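PDB 6T84: trehalose monomycolate transport factor A from Mycolicibacterium smegmatis MC2 155, which is required for MmpL3-dependent transport of trehalose monomycolate to the mycobacterial cell wall, and for growth and cell elongation. Local coordinates for residues K19-D24 with Q161-L166; L33-R38 with Q146-V151; L93-E98 with M111-N116. One frame throughout, in Å; residues are numbered along the deposited sequence. Where two conformers were deposited one is given.

In the fold
All three contacts involve the nine-stranded antiparallel sheet or a helix packed near it, and none is fully buried. Interaction 2 lies nearest the middle, about 8 Å from the chain's centre, and is built on two indoles, with a leucine over one of them and a sulfate bound alongside. Interactions 1 and 3 have their centres about 14 Å out, on opposite sides of the chain's centre. The first joins helix 10-21 to helix 159-175 by a histidine-carboxylate hydrogen bond beside an apolar touch; the third lays a proline over a strand tyrosine whose hydroxyl is bridged by water. Interactions 2 and 3 touch by packing of Arg38 against Glu98, whereas strand 148-153 leads along the chain into helix 159-175, linking interactions 2 and 1.

Interaction 1 of 3, residues K19-D24 with Q161-L166; sequences KSHGFD and QWDEGL
His21, in the last turn of helix 10-21, reaches across to Asp163 and Leu166 of helix 159-175. Its CB does not touch the second helix; it lies over the centre of the Phe23 ring, 3.4 Å above its plane. With CG set anti to the carbonyl carbon (chi1 -80°), the imidazole is carried toward the neighbouring helix. His21 ND1 lies 4.0 Å from Leu166 CD1, and CE1 is closer, 3.6 Å from Leu166 CD1. That methyl approaches the ring obliquely. At the tip, His21 NE2 donates a hydrogen bond to Asp163 OD1 over 2.8 Å, with an N-H...O angle of 153°. The acceptor stays near the imidazole plane and is met on the syn side of the carboxylate, while the two flat groups are turned 68° from each other.

Directly after His21 the helix gives way: Gly22 has positive phi in a Schellman motif, its N bonded to Lys19 O, and the chain then runs into strand 24-26 at one edge of the large antiparallel sheet. The contact therefore joins the C-terminal end of the first helix to the last helix of this N-terminal, probably cytoplasmic, part of the protein.

Asp163 OD1 also accepts a hydrogen bond from Trp17 NE1, one turn earlier in the first helix, so two ring N-H groups of the same helix converge on one oxygen and would be expected to restrict rotation of the carboxylate. Beside the polar pair, Leu166 CD1 stands at the edge of the Phe23 ring, a looser approach of 4.5 Å to Phe23 CE2, and both side chains also touch Val62 of strand 60-67.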
loop_
_atom_site.group_PDB
_atom_site.type_symbol
_atom_site.label_atom_id
_atom_site.label_comp_id
_atom_site.label_asym_id
_atom_site.label_seq_id
_atom_site.Cartn_x
_atom_site.Cartn_y
_atom_site.Cartn_z
ATOM N N LYS A 19 18.030 8.984 -3.464
ATOM C CA LYS A 19 18.880 10.150 -3.186
ATOM C C LYS A 19 18.078 11.456 -3.289
ATOM O O LYS A 19 18.219 12.336 -2.446
ATOM C CB LYS A 19 20.077 10.174 -4.152
ATOM C CG LYS A 19 20.973 11.387 -3.999
ATOM C CD LYS A 19 22.010 11.373 -5.139
ATOM C CE LYS A 19 23.065 12.469 -4.935
ATOM N NZ LYS A 19 24.097 12.455 -6.017
ATOM N N SER A 20 17.220 11.603 -4.300
ATOM C CA SER A 20 16.420 12.828 -4.392
ATOM C C SER A 20 15.622 13.057 -3.119
ATOM O O SER A 20 15.487 14.186 -2.667
ATOM C CB SER A 20 15.442 12.723 -5.558
ATOM O OG SER A 20 16.084 12.784 -6.837
ATOM N N HIS A 21 15.068 11.996 -2.553
ATOM C CA HIS A 21 14.196 12.068 -1.379
ATOM C C HIS A 21 14.977 12.081 -0.063
ATOM O O HIS A 21 14.343 12.160 0.994
ATOM C CB HIS A 21 13.242 10.894 -1.423
ATOM C CG HIS A 21 12.102 11.128 -2.359
ATOM N ND1 HIS A 21 10.960 11.810 -1.974
ATOM C CD2 HIS A 21 11.935 10.821 -3.666
ATOM C CE1 HIS A 21 10.147 11.928 -3.012
ATOM N NE2 HIS A 21 10.693 11.307 -4.045
ATOM N N GLY A 22 16.310 11.948 -0.092
ATOM C CA GLY A 22 17.070 11.826 1.158
ATOM C C GLY A 22 16.783 10.527 1.879
ATOM O O GLY A 22 16.963 10.447 3.122
ATOM N N PHE A 23 16.432 9.478 1.142
ATOM C CA PHE A 23 16.127 8.181 1.732
ATOM C C PHE A 23 17.330 7.250 1.567
ATOM O O PHE A 23 18.114 7.428 0.640
ATOM C CB PHE A 23 14.920 7.557 0.998
ATOM C CG PHE A 23 13.612 8.296 1.154
ATOM C CD1 PHE A 23 13.409 9.270 2.146
ATOM C CD2 PHE A 23 12.541 7.944 0.328
ATOM C CE1 PHE A 23 12.155 9.891 2.264
ATOM C CE2 PHE A 23 11.251 8.543 0.478
ATOM C CZ PHE A 23 11.089 9.541 1.422
ATOM N N ASP A 24 17.410 6.215 2.387
ATOM C CA ASP A 24 18.495 5.249 2.231
ATOM C C ASP A 24 18.088 4.175 1.240
ATOM O O ASP A 24 16.907 3.855 1.084
ATOM C CB ASP A 24 18.808 4.585 3.592
ATOM C CG ASP A 24 19.436 5.576 4.542
ATOM O OD1 ASP A 24 20.303 6.372 4.133
ATOM O OD2 ASP A 24 19.087 5.560 5.720
ATOM N N GLN A 161 5.912 7.337 -11.348
ATOM C CA GLN A 161 4.907 6.521 -10.676
ATOM C C GLN A 161 5.272 6.266 -9.212
ATOM O O GLN A 161 4.367 6.175 -8.369
ATOM C CB GLN A 161 4.700 5.210 -11.414
ATOM C CG GLN A 161 3.821 5.511 -12.649
ATOM C CD GLN A 161 3.863 4.431 -13.695
ATOM O OE1 GLN A 161 4.912 3.860 -13.965
ATOM N NE2 GLN A 161 2.713 4.159 -14.316
ATOM N N TRP A 162 6.570 6.166 -8.881
ATOM C CA TRP A 162 6.941 6.046 -7.466
ATOM C C TRP A 162 6.574 7.310 -6.720
ATOM O O TRP A 162 6.010 7.235 -5.618
ATOM C CB TRP A 162 8.445 5.746 -7.297
ATOM C CG TRP A 162 8.916 4.547 -8.083
ATOM C CD1 TRP A 162 8.161 3.481 -8.501
ATOM C CD2 TRP A 162 10.244 4.339 -8.595
ATOM N NE1 TRP A 162 8.951 2.617 -9.239
ATOM C CE2 TRP A 162 10.225 3.130 -9.328
ATOM C CE3 TRP A 162 11.445 5.076 -8.516
ATOM C CZ2 TRP A 162 11.364 2.637 -10.006
ATOM C CZ3 TRP A 162 12.578 4.569 -9.143
ATOM C CH2 TRP A 162 12.534 3.359 -9.882
ATOM N N ASP A 163 6.832 8.486 -7.311
ATOM C CA ASP A 163 6.412 9.733 -6.662
ATOM C C ASP A 163 4.886 9.802 -6.527
ATOM O O ASP A 163 4.376 10.203 -5.477
ATOM C CB ASP A 163 6.915 10.920 -7.467
ATOM C CG ASP A 163 8.344 11.286 -7.144
ATOM O OD1 ASP A 163 8.867 10.811 -6.105
ATOM O OD2 ASP A 163 8.927 12.089 -7.903
ATOM N N GLU A 164 4.130 9.415 -7.570
ATOM C CA GLU A 164 2.696 9.449 -7.414
ATOM C C GLU A 164 2.242 8.427 -6.375
ATOM O O GLU A 164 1.281 8.650 -5.646
ATOM C CB GLU A 164 2.057 9.156 -8.774
ATOM C CG GLU A 164 0.511 9.252 -8.794
ATOM C CD GLU A 164 -0.087 10.573 -8.257
ATOM O OE1 GLU A 164 0.565 11.645 -8.288
ATOM O OE2 GLU A 164 -1.251 10.531 -7.802
ATOM N N GLY A 165 2.976 7.320 -6.237
ATOM C CA GLY A 165 2.626 6.328 -5.226
ATOM C C GLY A 165 2.806 6.850 -3.818
ATOM O O GLY A 165 2.007 6.531 -2.920
ATOM N N LEU A 166 3.876 7.631 -3.587
ATOM C CA LEU A 166 4.015 8.273 -2.275
ATOM C C LEU A 166 2.818 9.150 -1.992
ATOM O O LEU A 166 2.287 9.121 -0.887
ATOM C CB LEU A 166 5.291 9.116 -2.141
ATOM C CG LEU A 166 6.650 8.436 -2.229
ATOM C CD1 LEU A 166 7.692 9.521 -2.095
ATOM C CD2 LEU A 166 6.785 7.361 -1.144
#

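Interaction 2 of 3, residues L33-R38 with Q146-V151; sequences LKRWKR and QNWTLV. With SO4 (sulfate ion), chain C.
The indoles of Trp36 and Trp148 meet edge-to-face, a T-shaped pair in which Trp36 supplies the edge and Trp148 the face. Their five-membered rings are 4.5 Å apart between centroids and their planes stand at 87°. Trp148 opens strand 148-153, a central strand of the nine-stranded antiparallel sheet; Trp36 belongs to the long loop between strands 28-29 and 49-50, so the pair packs that loop against the sheet.

The N-H edge of Trp36 makes the approach: Trp36 NE1 comes within 3.2 Å of Trp148 CG, above the indole plane but offset toward its rim. A polar N-H is thus directed at an aromatic face. Over one face of Trp36, Leu150 CD2 makes a CH-pi contact, 3.9 Å from the centroid of the five-membered ring and 8° off its normal. Over the opposite face, in the conformer given, lies Arg35 CG, 3.3 Å above the plane. Leu150 and Trp148, two residues apart on the strand, both point toward the loop, and both also touch Ala75 of strand 71-77.

In the same conformer the Arg35 chain bends at chi3, and NH1 comes obliquely to Trp148 CZ2 and near a sulfate ion, probably taken up from the crystallisation liquor. This placement is doubtful, because Arg35 was deposited in two conformers, and the approach of NH1 is longer than the sulfate's two hydrogen bonds. Asn147 ND2 donates to sulfate O1 at 2.8 Å, almost straight, and Trp148 NE1 donates to sulfate O4, which lies near the indole plane at its edge, at 3.0 Å.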
loop_
_atom_site.group_PDB
_atom_site.type_symbol
_atom_site.label_atom_id
_atom_site.label_comp_id
_atom_site.label_asym_id
_atom_site.label_seq_id
_atom_site.Cartn_x
_atom_site.Cartn_y
_atom_site.Cartn_z
ATOM N N LEU A 33 9.909 -8.203 4.618
ATOM C CA LEU A 33 8.542 -8.561 4.207
ATOM C C LEU A 33 7.750 -9.215 5.319
ATOM O O LEU A 33 6.513 -9.282 5.226
ATOM C CB LEU A 33 8.558 -9.524 3.018
ATOM C CG LEU A 33 9.191 -8.949 1.737
ATOM C CD1 LEU A 33 9.103 -9.941 0.612
ATOM C CD2 LEU A 33 8.446 -7.687 1.350
ATOM N N LYS A 34 8.421 -9.720 6.343
ATOM C CA LYS A 34 7.693 -10.479 7.338
ATOM C C LYS A 34 6.739 -9.623 8.135
ATOM O O LYS A 34 5.864 -10.166 8.809
ATOM C CB LYS A 34 8.685 -11.164 8.291
ATOM C CG LYS A 34 9.493 -12.274 7.627
ATOM C CD LYS A 34 10.404 -12.982 8.637
ATOM C CE LYS A 34 11.129 -14.177 8.020
ATOM N NZ LYS A 34 12.097 -13.780 6.959
ATOM N N ARG A 35 6.835 -8.292 8.048
ATOM C CA ARG A 35 5.992 -7.516 8.939
ATOM C C ARG A 35 4.597 -7.305 8.384
ATOM O O ARG A 35 3.729 -6.853 9.135
ATOM C CB ARG A 35 6.613 -6.185 9.369
ATOM C CG ARG A 35 7.045 -5.290 8.277
ATOM C CD ARG A 35 7.635 -4.019 8.869
ATOM N NE ARG A 35 8.793 -4.306 9.710
ATOM C CZ ARG A 35 8.889 -3.964 10.988
ATOM N NH1 ARG A 35 7.900 -3.296 11.576
ATOM N NH2 ARG A 35 9.984 -4.287 11.672
ATOM N N TRP A 36 4.367 -7.654 7.119
ATOM C CA TRP A 36 3.056 -7.448 6.491
ATOM C C TRP A 36 2.479 -8.765 5.995
ATOM O O TRP A 36 3.219 -9.640 5.522
ATOM C CB TRP A 36 3.170 -6.474 5.308
ATOM C CG TRP A 36 3.765 -5.192 5.748
ATOM C CD1 TRP A 36 3.203 -4.273 6.590
ATOM C CD2 TRP A 36 5.063 -4.708 5.431
ATOM N NE1 TRP A 36 4.081 -3.225 6.792
ATOM C CE2 TRP A 36 5.218 -3.454 6.069
ATOM C CE3 TRP A 36 6.101 -5.196 4.627
ATOM C CZ2 TRP A 36 6.387 -2.709 5.966
ATOM C CZ3 TRP A 36 7.256 -4.442 4.503
ATOM C CH2 TRP A 36 7.394 -3.217 5.173
ATOM N N LYS A 37 1.164 -8.929 6.145
ATOM C CA LYS A 37 0.547 -10.229 5.921
ATOM C C LYS A 37 -0.550 -10.220 4.869
ATOM O O LYS A 37 -0.970 -11.303 4.440
ATOM C CB LYS A 37 -0.072 -10.771 7.226
ATOM C CG LYS A 37 0.874 -10.757 8.433
ATOM C CD LYS A 37 1.769 -11.947 8.376
ATOM C CE LYS A 37 2.442 -12.195 9.700
ATOM N NZ LYS A 37 3.333 -13.384 9.569
ATOM N N ARG A 38 -1.067 -9.050 4.481
ATOM C CA ARG A 38 -2.254 -9.004 3.625
ATOM C C ARG A 38 -1.927 -8.359 2.275
ATOM O O ARG A 38 -0.756 -8.257 1.904
ATOM C CB ARG A 38 -3.392 -8.278 4.359
ATOM C CG ARG A 38 -3.826 -8.968 5.628
ATOM C CD ARG A 38 -5.196 -8.457 6.046
ATOM N NE ARG A 38 -5.646 -8.961 7.317
ATOM C CZ ARG A 38 -6.695 -9.756 7.460
ATOM N NH1 ARG A 38 -7.405 -10.157 6.408
ATOM N NH2 ARG A 38 -7.057 -10.130 8.658
ATOM N N GLN A 146 -2.338 -3.261 10.842
ATOM C CA GLN A 146 -2.546 -2.568 12.097
ATOM C C GLN A 146 -1.832 -1.216 12.149
ATOM O O GLN A 146 -2.420 -0.207 12.555
ATOM C CB GLN A 146 -2.106 -3.451 13.256
ATOM C CG GLN A 146 -2.416 -2.775 14.601
ATOM C CD GLN A 146 -2.189 -3.675 15.782
ATOM O OE1 GLN A 146 -2.470 -4.865 15.723
ATOM N NE2 GLN A 146 -1.684 -3.103 16.868
ATOM N N ASN A 147 -0.550 -1.183 11.775
ATOM C CA ASN A 147 0.267 0.007 11.906
ATOM C C ASN A 147 0.826 0.533 10.595
ATOM O O ASN A 147 1.757 1.362 10.615
ATOM C CB ASN A 147 1.421 -0.357 12.851
ATOM C CG ASN A 147 0.929 -0.654 14.236
ATOM O OD1 ASN A 147 0.346 0.214 14.849
ATOM N ND2 ASN A 147 1.172 -1.882 14.729
ATOM N N TRP A 148 0.265 0.087 9.463
ATOM C CA TRP A 148 0.820 0.444 8.162
ATOM C C TRP A 148 -0.305 0.603 7.142
ATOM O O TRP A 148 -1.316 -0.091 7.227
ATOM C CB TRP A 148 1.707 -0.695 7.674
ATOM C CG TRP A 148 2.909 -0.864 8.533
ATOM C CD1 TRP A 148 2.993 -1.643 9.643
ATOM C CD2 TRP A 148 4.136 -0.161 8.420
ATOM N NE1 TRP A 148 4.214 -1.495 10.219
ATOM C CE2 TRP A 148 4.956 -0.601 9.491
ATOM C CE3 TRP A 148 4.631 0.797 7.531
ATOM C CZ2 TRP A 148 6.257 -0.112 9.702
ATOM C CZ3 TRP A 148 5.927 1.256 7.691
ATOM C CH2 TRP A 148 6.734 0.804 8.786
ATOM N N THR A 149 -0.117 1.490 6.188
ATOM C CA THR A 149 -1.000 1.606 5.024
ATOM C C THR A 149 -0.069 1.408 3.835
ATOM O O THR A 149 1.037 1.986 3.795
ATOM C CB THR A 149 -1.619 3.023 4.963
ATOM O OG1 THR A 149 -2.406 3.253 6.159
ATOM C CG2 THR A 149 -2.521 3.233 3.726
ATOM N N LEU A 150 -0.520 0.597 2.851
ATOM C CA LEU A 150 0.324 0.132 1.753
ATOM C C LEU A 150 -0.351 0.303 0.401
ATOM O O LEU A 150 -1.589 0.230 0.276
ATOM C CB LEU A 150 0.646 -1.362 1.930
ATOM C CG LEU A 150 1.363 -1.714 3.266
ATOM C CD1 LEU A 150 0.310 -2.188 4.292
ATOM C CD2 LEU A 150 2.413 -2.765 3.053
ATOM N N VAL A 151 0.483 0.508 -0.609
ATOM C CA VAL A 151 0.056 0.535 -2.005
ATOM C C VAL A 151 0.959 -0.406 -2.799
ATOM O O VAL A 151 2.190 -0.341 -2.683
ATOM C CB VAL A 151 0.131 1.965 -2.581
ATOM C CG1 VAL A 151 -0.083 1.942 -4.141
ATOM C CG2 VAL A 151 -0.819 2.954 -1.811
HETATM S S SO4 C . 4.245 -3.635 13.439
HETATM O O1 SO4 C . 2.774 -3.645 13.352
HETATM O O2 SO4 C . 4.637 -3.768 14.845
HETATM O O3 SO4 C . 4.806 -4.754 12.679
HETATM O O4 SO4 C . 4.845 -2.421 13.013
#

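Interaction 3 of 3, residues L93-E98 with M111-N116; sequences LKEPRE and MVYSTN
Pro96 and Tyr113 make the main apolar contact, with the proline laid over one face of the phenol. Pro96 CD stands 3.4 Å from the ring centroid and only 5° off the normal, which meets the geometry of a CH-pi interaction. Pro96 CG continues the overlap toward the root of the side chain, 3.7 Å from Tyr113 CG. Setting the tyrosine's CG anti to its carbonyl carbon (chi1 -57°) directs the ring from strand 110-114 toward the loop that joins strands 86-90 and 102-107. Those two strands flank 110-114 in the sheet, so the loop passes over the strand lying between the two it connects. Pro96 also rests on Asp87 and Arg89 of strand 86-90.

Glu95 adds a van der Waals contact at the other end of the ring. Its side chain runs at about a right angle to the tyrosine, and Glu95 CG is 3.5 Å from Tyr113 OH, with an oblique approach to the ring.

The polar links across the contact pass through water. One molecule, held in the ring plane at the edge, accepts from Tyr113 OH at 2.8 Å and donates to Leu93 O at 2.9 Å. A second donates both to Tyr113 OH, at 2.8 Å, and to Glu95 OE2, at 3.2 Å.

Tyr113 thus offers an apolar face to the proline while its hydroxyl serves as donor to one water and acceptor from another. This double use satisfies the hydroxyl without a direct protein partner across the contact, so the loop is tied to the strand by ring packing and solvent bridges.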
loop_
_atom_site.group_PDB
_atom_site.type_symbol
_atom_site.label_atom_id
_atom_site.label_comp_id
_atom_site.label_asym_id
_atom_site.label_seq_id
_atom_site.Cartn_x
_atom_site.Cartn_y
_atom_site.Cartn_z
ATOM N N LEU A 93 -9.149 -7.435 -10.475
ATOM C CA LEU A 93 -8.268 -8.284 -9.704
ATOM C C LEU A 93 -9.074 -9.236 -8.835
ATOM O O LEU A 93 -10.248 -9.014 -8.548
ATOM C CB LEU A 93 -7.346 -7.428 -8.807
ATOM C CG LEU A 93 -6.448 -6.483 -9.617
ATOM C CD1 LEU A 93 -5.642 -5.553 -8.695
ATOM C CD2 LEU A 93 -5.548 -7.257 -10.622
ATOM N N LYS A 94 -8.416 -10.291 -8.372
ATOM C CA LYS A 94 -9.118 -11.259 -7.536
ATOM C C LYS A 94 -9.445 -10.634 -6.190
ATOM O O LYS A 94 -8.730 -9.759 -5.704
ATOM C CB LYS A 94 -8.214 -12.466 -7.251
ATOM C CG LYS A 94 -7.738 -13.238 -8.473
ATOM C CD LYS A 94 -8.720 -14.329 -8.872
ATOM C CE LYS A 94 -8.219 -15.079 -10.092
ATOM N NZ LYS A 94 -9.109 -16.199 -10.480
ATOM N N GLU A 95 -10.547 -11.072 -5.592
ATOM C CA GLU A 95 -10.869 -10.638 -4.237
ATOM C C GLU A 95 -9.762 -11.123 -3.302
ATOM O O GLU A 95 -9.087 -12.139 -3.585
ATOM C CB GLU A 95 -12.167 -11.273 -3.743
ATOM C CG GLU A 95 -13.362 -11.044 -4.654
ATOM C CD GLU A 95 -14.644 -11.577 -4.040
ATOM O OE1 GLU A 95 -14.560 -12.502 -3.198
ATOM O OE2 GLU A 95 -15.729 -11.056 -4.387
ATOM N N PRO A 96 -9.539 -10.413 -2.189
ATOM C CA PRO A 96 -8.643 -10.931 -1.155
ATOM C C PRO A 96 -9.077 -12.338 -0.814
ATOM O O PRO A 96 -10.266 -12.625 -0.685
ATOM C CB PRO A 96 -8.880 -9.981 0.022
ATOM C CG PRO A 96 -9.556 -8.770 -0.546
ATOM C CD PRO A 96 -10.157 -9.115 -1.835
ATOM N N ARG A 97 -8.086 -13.216 -0.663
ATOM C CA ARG A 97 -8.370 -14.627 -0.418
ATOM C C ARG A 97 -8.709 -14.924 1.038
ATOM O O ARG A 97 -9.296 -15.985 1.309
ATOM C CB ARG A 97 -7.191 -15.497 -0.868
ATOM C CG ARG A 97 -6.886 -15.350 -2.355
ATOM C CD ARG A 97 -5.949 -16.426 -2.889
ATOM N NE ARG A 97 -5.723 -16.264 -4.327
ATOM C CZ ARG A 97 -6.453 -16.846 -5.278
ATOM N NH1 ARG A 97 -7.463 -17.644 -4.956
ATOM N NH2 ARG A 97 -6.173 -16.634 -6.558
ATOM N N GLU A 98 -8.354 -14.044 1.973
ATOM C CA GLU A 98 -8.575 -14.307 3.399
ATOM C C GLU A 98 -10.056 -14.488 3.710
ATOM O O GLU A 98 -10.930 -13.935 3.035
ATOM C CB GLU A 98 -8.017 -13.180 4.265
ATOM C CG GLU A 98 -6.488 -13.073 4.247
ATOM C CD GLU A 98 -5.937 -12.332 3.028
ATOM O OE1 GLU A 98 -6.672 -12.133 2.038
ATOM O OE2 GLU A 98 -4.754 -11.940 3.072
ATOM N N MET A 111 -12.958 -1.935 -6.105
ATOM C CA MET A 111 -13.812 -2.596 -5.142
ATOM C C MET A 111 -13.212 -2.407 -3.762
ATOM O O MET A 111 -11.987 -2.383 -3.618
ATOM C CB MET A 111 -13.896 -4.108 -5.457
ATOM C CG MET A 111 -14.434 -4.418 -6.844
ATOM S SD MET A 111 -16.217 -4.304 -6.740
ATOM C CE MET A 111 -16.693 -4.571 -8.477
ATOM N N VAL A 112 -14.075 -2.240 -2.765
ATOM C CA VAL A 112 -13.676 -2.083 -1.371
ATOM C C VAL A 112 -14.036 -3.351 -0.614
ATOM O O VAL A 112 -15.190 -3.797 -0.674
ATOM C CB VAL A 112 -14.391 -0.885 -0.718
ATOM C CG1 VAL A 112 -13.862 -0.686 0.702
ATOM C CG2 VAL A 112 -14.228 0.379 -1.574
ATOM N N TYR A 113 -13.059 -3.896 0.122
ATOM C CA TYR A 113 -13.249 -5.064 0.971
ATOM C C TYR A 113 -12.861 -4.655 2.393
ATOM O O TYR A 113 -11.961 -3.814 2.597
ATOM C CB TYR A 113 -12.346 -6.248 0.515
ATOM C CG TYR A 113 -12.600 -6.626 -0.915
ATOM C CD1 TYR A 113 -11.925 -5.966 -1.950
ATOM C CD2 TYR A 113 -13.477 -7.621 -1.247
ATOM C CE1 TYR A 113 -12.094 -6.327 -3.278
ATOM C CE2 TYR A 113 -13.693 -7.947 -2.619
ATOM C CZ TYR A 113 -12.999 -7.286 -3.595
ATOM O OH TYR A 113 -13.217 -7.546 -4.933
ATOM N N SER A 114 -13.484 -5.263 3.398
ATOM C CA SER A 114 -13.048 -4.951 4.753
ATOM C C SER A 114 -13.362 -6.084 5.706
ATOM O O SER A 114 -14.276 -6.891 5.483
ATOM C CB SER A 114 -13.741 -3.692 5.261
ATOM O OG SER A 114 -13.248 -3.299 6.542
ATOM N N THR A 115 -12.602 -6.107 6.800
ATOM C CA THR A 115 -12.875 -7.001 7.922
ATOM C C THR A 115 -14.008 -6.480 8.802
ATOM O O THR A 115 -14.482 -7.222 9.666
ATOM C CB THR A 115 -11.604 -7.158 8.789
ATOM O OG1 THR A 115 -11.209 -5.862 9.251
ATOM C CG2 THR A 115 -10.494 -7.802 8.024
ATOM N N ASN A 116 -14.468 -5.229 8.615
ATOM C CA ASN A 116 -15.539 -4.679 9.466
ATOM C C ASN A 116 -16.345 -3.774 8.541
ATOM O O ASN A 116 -15.939 -2.645 8.285
ATOM C CB ASN A 116 -14.917 -3.907 10.641
ATOM C CG ASN A 116 -15.964 -3.282 11.620
ATOM O OD1 ASN A 116 -17.071 -2.865 11.221
ATOM N ND2 ASN A 116 -15.599 -3.200 12.907
HETATM O O HOH W 1 -11.372 -6.826 -6.939
HETATM O O HOH W 2 -15.632 -8.351 -6.099
#